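Local coordinates for tetrapyrrole methylase family protein (Chlorobaculum tepidum, PDB 3HH1) that probably methylates the 2'-hydroxyl of one cytidine ribose in 16S rRNA with S-adenosyl-L-methionine as donor, this chain being the N-terminal part of the enzyme, at residues A[70-75]-A[80-85]; A[102-105]-A[110-113]. One frame throughout, in Å; residues are numbered along the deposited sequence. Where two conformers were deposited one is given.

Interaction 1: residues A[70-75]-A[80-85]. With SO4 (sulfate ion), chain E.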
loop_
_atom_site.group_PDB
_atom_site.type_symbol
_atom_site.label_atom_id
_atom_site.label_comp_id
_atom_site.label_asym_id
_atom_site.label_seq_id
_atom_site.Cartn_x
_atom_site.Cartn_y
_atom_site.Cartn_z
ATOM N N ARG A 70 -1.258 5.158 -17.923
ATOM C CA ARG A 70 -0.531 5.733 -19.041
ATOM C C ARG A 70 -0.188 7.186 -18.789
ATOM O O ARG A 70 0.943 7.609 -19.026
ATOM C CB ARG A 70 -1.312 5.610 -20.327
ATOM C CG ARG A 70 -0.564 6.085 -21.513
ATOM C CD ARG A 70 -1.206 5.614 -22.796
ATOM N NE ARG A 70 -2.591 6.071 -22.900
ATOM C CZ ARG A 70 -3.678 5.304 -22.802
ATOM N NH1 ARG A 70 -3.602 3.976 -22.627
ATOM N NH2 ARG A 70 -4.872 5.880 -22.909
ATOM N N GLN A 71 -1.152 7.955 -18.316
ATOM C CA GLN A 71 -0.924 9.370 -18.043
ATOM C C GLN A 71 0.179 9.593 -17.010
ATOM O O GLN A 71 1.021 10.493 -17.184
ATOM C CB GLN A 71 -2.190 10.049 -17.543
ATOM C CG GLN A 71 -3.238 10.228 -18.618
ATOM C CD GLN A 71 -4.448 10.875 -18.035
ATOM O OE1 GLN A 71 -4.745 12.004 -18.338
ATOM N NE2 GLN A 71 -5.083 10.211 -17.115
ATOM N N VAL A 72 0.168 8.783 -15.957
ATOM C CA VAL A 72 1.159 8.914 -14.885
ATOM C C VAL A 72 2.534 8.519 -15.395
ATOM O O VAL A 72 3.509 9.255 -15.171
ATOM C CB VAL A 72 0.767 8.075 -13.649
ATOM C CG1 VAL A 72 1.957 7.882 -12.651
ATOM C CG2 VAL A 72 -0.487 8.664 -12.979
ATOM N N ILE A 73 2.624 7.393 -16.100
ATOM C CA ILE A 73 3.917 6.948 -16.622
ATOM C C ILE A 73 4.480 7.942 -17.616
ATOM O O ILE A 73 5.674 8.238 -17.574
ATOM C CB ILE A 73 3.865 5.521 -17.262
ATOM C CG1 ILE A 73 3.494 4.442 -16.223
ATOM C CG2 ILE A 73 5.194 5.165 -18.002
ATOM C CD1 ILE A 73 4.497 4.182 -15.155
ATOM N N GLU A 74 3.635 8.496 -18.488
ATOM C CA GLU A 74 4.098 9.484 -19.439
ATOM C C GLU A 74 4.624 10.701 -18.727
ATOM O O GLU A 74 5.686 11.229 -19.101
ATOM C CB GLU A 74 3.015 9.827 -20.456
ATOM C CG GLU A 74 2.808 8.663 -21.409
ATOM C CD GLU A 74 1.730 8.880 -22.454
ATOM O OE1 GLU A 74 1.084 9.945 -22.455
ATOM O OE2 GLU A 74 1.513 7.953 -23.272
ATOM N N LEU A 75 3.917 11.172 -17.702
ATOM C CA LEU A 75 4.380 12.360 -16.976
ATOM C C LEU A 75 5.737 12.102 -16.276
ATOM O O LEU A 75 6.631 12.926 -16.334
ATOM C CB LEU A 75 3.337 12.790 -15.993
ATOM C CG LEU A 75 3.260 14.232 -15.487
ATOM C CD1 LEU A 75 3.691 15.319 -16.498
ATOM C CD2 LEU A 75 1.859 14.463 -15.012
ATOM N N SER A 80 8.515 14.869 -14.819
ATOM C CA SER A 80 7.645 15.547 -13.882
ATOM C C SER A 80 7.340 14.626 -12.708
ATOM O O SER A 80 7.023 13.450 -12.915
ATOM C CB SER A 80 6.345 15.898 -14.576
ATOM O OG SER A 80 5.463 16.540 -13.703
ATOM N N ASP A 81 7.404 15.136 -11.487
ATOM C CA ASP A 81 6.882 14.377 -10.368
ATOM C C ASP A 81 5.373 14.247 -10.416
ATOM O O ASP A 81 4.674 15.100 -10.975
ATOM C CB ASP A 81 7.309 15.026 -9.074
ATOM C CG ASP A 81 8.798 15.226 -9.009
ATOM O OD1 ASP A 81 9.533 14.505 -9.752
ATOM O OD2 ASP A 81 9.244 16.112 -8.229
ATOM N N VAL A 82 4.883 13.184 -9.812
ATOM C CA VAL A 82 3.457 12.954 -9.641
ATOM C C VAL A 82 3.239 12.538 -8.199
ATOM O O VAL A 82 4.061 11.806 -7.677
ATOM C CB VAL A 82 2.974 11.824 -10.590
ATOM C CG1 VAL A 82 1.513 11.454 -10.314
ATOM C CG2 VAL A 82 3.156 12.237 -12.051
ATOM N N ALA A 83 2.145 12.996 -7.565
ATOM C CA ALA A 83 1.831 12.594 -6.215
ATOM C C ALA A 83 0.613 11.687 -6.272
ATOM O O ALA A 83 -0.381 12.074 -6.841
ATOM C CB ALA A 83 1.540 13.824 -5.317
ATOM N N LEU A 84 0.737 10.476 -5.760
ATOM C CA LEU A 84 -0.406 9.561 -5.620
ATOM C C LEU A 84 -0.909 9.706 -4.176
ATOM O O LEU A 84 -0.158 9.497 -3.234
ATOM C CB LEU A 84 0.051 8.118 -5.893
ATOM C CG LEU A 84 -0.965 7.010 -5.617
ATOM C CD1 LEU A 84 -2.205 7.221 -6.418
ATOM C CD2 LEU A 84 -0.273 5.694 -5.987
ATOM N N VAL A 85 -2.171 10.093 -4.021
ATOM C CA VAL A 85 -2.739 10.194 -2.707
ATOM C C VAL A 85 -3.406 8.867 -2.385
ATOM O O VAL A 85 -3.990 8.206 -3.241
ATOM C CB VAL A 85 -3.715 11.368 -2.576
ATOM C CG1 VAL A 85 -2.963 12.691 -2.820
ATOM C CG2 VAL A 85 -4.844 11.213 -3.529
HETATM S S SO4 E . -6.124 9.194 -23.956
HETATM O O1 SO4 E . -4.963 8.605 -23.274
HETATM O O2 SO4 E . -6.060 8.864 -25.381
HETATM O O3 SO4 E . -7.369 8.664 -23.403
HETATM O O4 SO4 E . -6.148 10.649 -23.792
#
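L75, on the helix, meets S80 and V82 where the chain turns into a strand. Its CB lies 4.0 Å from V82 CG2. CG swings anti to the backbone N (chi1 -156°) and reaches S80, 3.6 Å from its CB. There the side chain forks. CD2 continues to V82 and stops 3.9 Å from CG2, the branch anti to the valine carbonyl carbon. CD1 presses on S80 CB at 3.3 Å, a tight fit for two carbons. Chi2, at 32°, is also unusual, so the exact place of CD1 is somewhat doubtful. With an alanine here, V82 CG2 is likely to lose the leucine branch packed against it, and a gap would probably open at this corner. The backbone closes the same corner: S80 N donates to L75 O at 3.1 Å. One turn earlier, V72 CG1 touches V82 CG1 more loosely, at 4.3 Å. Away from this corner, R70 NH2 gives a nearly straight bond (176°) to sulfate O1 at 2.8 Å, at the edge of the guanidinium. R67 NE holds the same ion, which probably came from the crystallisation liquor. Helix 65-77 leading back into strand 82-87 is the second half of a beta-alpha-beta crossover in a parallel sheet, as in the N-terminal domain of tetrapyrrole methylases.

Interaction 2: residues A[102-105]-A[110-113]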
loop_
_atom_site.group_PDB
_atom_site.type_symbol
_atom_site.label_atom_id
_atom_site.label_comp_id
_atom_site.label_asym_id
_atom_site.label_seq_id
_atom_site.Cartn_x
_atom_site.Cartn_y
_atom_site.Cartn_z
ATOM N N SER A 102 2.865 0.354 -8.788
ATOM C CA SER A 102 3.452 -0.863 -9.335
ATOM C C SER A 102 3.861 -0.684 -10.811
ATOM O O SER A 102 4.924 -1.163 -11.221
ATOM C CB SER A 102 2.484 -2.016 -9.150
ATOM O OG SER A 102 2.996 -3.205 -9.728
ATOM N N ALA A 103 3.052 0.011 -11.623
ATOM C CA ALA A 103 3.433 0.262 -13.001
ATOM C C ALA A 103 4.722 1.128 -13.077
ATOM O O ALA A 103 5.600 0.890 -13.901
ATOM C CB ALA A 103 2.255 0.910 -13.794
ATOM N N ALA A 104 4.823 2.158 -12.239
ATOM C CA ALA A 104 6.017 3.016 -12.220
ATOM C C ALA A 104 7.219 2.187 -11.901
ATOM O O ALA A 104 8.269 2.312 -12.529
ATOM C CB ALA A 104 5.883 4.156 -11.151
ATOM N N HIS A 105 7.088 1.329 -10.901
ATOM C CA HIS A 105 8.201 0.421 -10.569
ATOM C C HIS A 105 8.587 -0.502 -11.754
ATOM O O HIS A 105 9.794 -0.694 -12.060
ATOM C CB HIS A 105 7.857 -0.429 -9.365
ATOM C CG HIS A 105 9.018 -1.259 -8.884
ATOM N ND1 HIS A 105 9.044 -2.636 -8.995
ATOM C CD2 HIS A 105 10.198 -0.906 -8.321
ATOM C CE1 HIS A 105 10.189 -3.096 -8.515
ATOM N NE2 HIS A 105 10.906 -2.069 -8.089
ATOM N N PRO A 110 11.200 5.867 -10.024
ATOM C CA PRO A 110 11.297 5.911 -8.569
ATOM C C PRO A 110 9.936 6.090 -7.904
ATOM O O PRO A 110 9.114 6.855 -8.408
ATOM C CB PRO A 110 12.167 7.134 -8.293
ATOM C CG PRO A 110 12.505 7.730 -9.524
ATOM C CD PRO A 110 11.924 6.974 -10.661
ATOM N N VAL A 111 9.683 5.324 -6.854
ATOM C CA VAL A 111 8.427 5.417 -6.100
ATOM C C VAL A 111 8.846 5.659 -4.655
ATOM O O VAL A 111 9.589 4.843 -4.091
ATOM C CB VAL A 111 7.577 4.154 -6.200
ATOM C CG1 VAL A 111 6.294 4.300 -5.347
ATOM C CG2 VAL A 111 7.225 3.847 -7.721
ATOM N N VAL A 112 8.426 6.790 -4.107
ATOM C CA VAL A 112 8.922 7.280 -2.828
ATOM C C VAL A 112 7.790 7.604 -1.885
ATOM O O VAL A 112 6.917 8.418 -2.199
ATOM C CB VAL A 112 9.773 8.550 -3.031
ATOM C CG1 VAL A 112 10.214 9.165 -1.650
ATOM C CG2 VAL A 112 10.956 8.220 -3.928
ATOM N N PRO A 113 7.812 6.998 -0.691
ATOM C CA PRO A 113 6.751 7.308 0.268
ATOM C C PRO A 113 6.971 8.663 0.937
ATOM O O PRO A 113 8.116 9.012 1.215
ATOM C CB PRO A 113 6.875 6.170 1.286
ATOM C CG PRO A 113 8.319 5.725 1.221
ATOM C CD PRO A 113 8.743 5.958 -0.207
#
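A104 and V111 make the main touch between helix and strand. A104 CB points at the strand and meets V111 CG2 at 3.7 Å. V111 CG2 also lies 4.1 Å from H105 N, so it rests against the helix backbone as well as against the alanine. This is van der Waals contact throughout, and the area shared is small, 104 Å² with both sides summed. The rotation of V111 decides which methyl does the work. CG1 is anti to the backbone N (chi1 178°). CG2 therefore stands beside that N and is the branch turned to the helix. H105 adds only its backbone N and a looser approach at the margin, with its CB 4.6 Å from V111 CG2. The imidazole turns away from V111.

The next shell surrounds both partners. A104 also packs on L8 of strand 8-13 and on L76 of helix 65-77, so its small side chain sits where two helices and the sheet come together. V111 packs on V10 of strand 8-13. The strand itself is held by backbone bonds on either side of V111 in sequence: P110 pairs with L8, and V112 with L8 and V10. The second subunit also reaches this contact. Its I93 packs on V111 and P113. Its D95 takes a hydrogen bond from S102 OG and also packs on H105.

Helix 98-106 thus lies against strand 111-114, the last strand on one side of the parallel sheet within this chain. Strand 8-13 is the neighbour of that strand in the sheet, helix 65-77 flanks helix 98-106, and the second subunit borders this corner.

Overall arrangement
From the N terminus, strand 8-13 comes first and takes its place between strands 82-87 and 111-114. The chain then reaches helix 65-77, leaves it after 77, turns through 78-81 and closes interaction 1 on strand 82-87. Helix 98-106 follows, and the turn 107-110 is closed by interaction 2 on strand 111-114. The two loops are in series, with neither enclosing nor crossing the other. Each is a helix returning to a strand of the same parallel sheet. The centres of the two contacts are about 10 Å apart. The helices also touch directly: I73 CD1 packs 3.5 Å from A104 CA, joining the two units side by side.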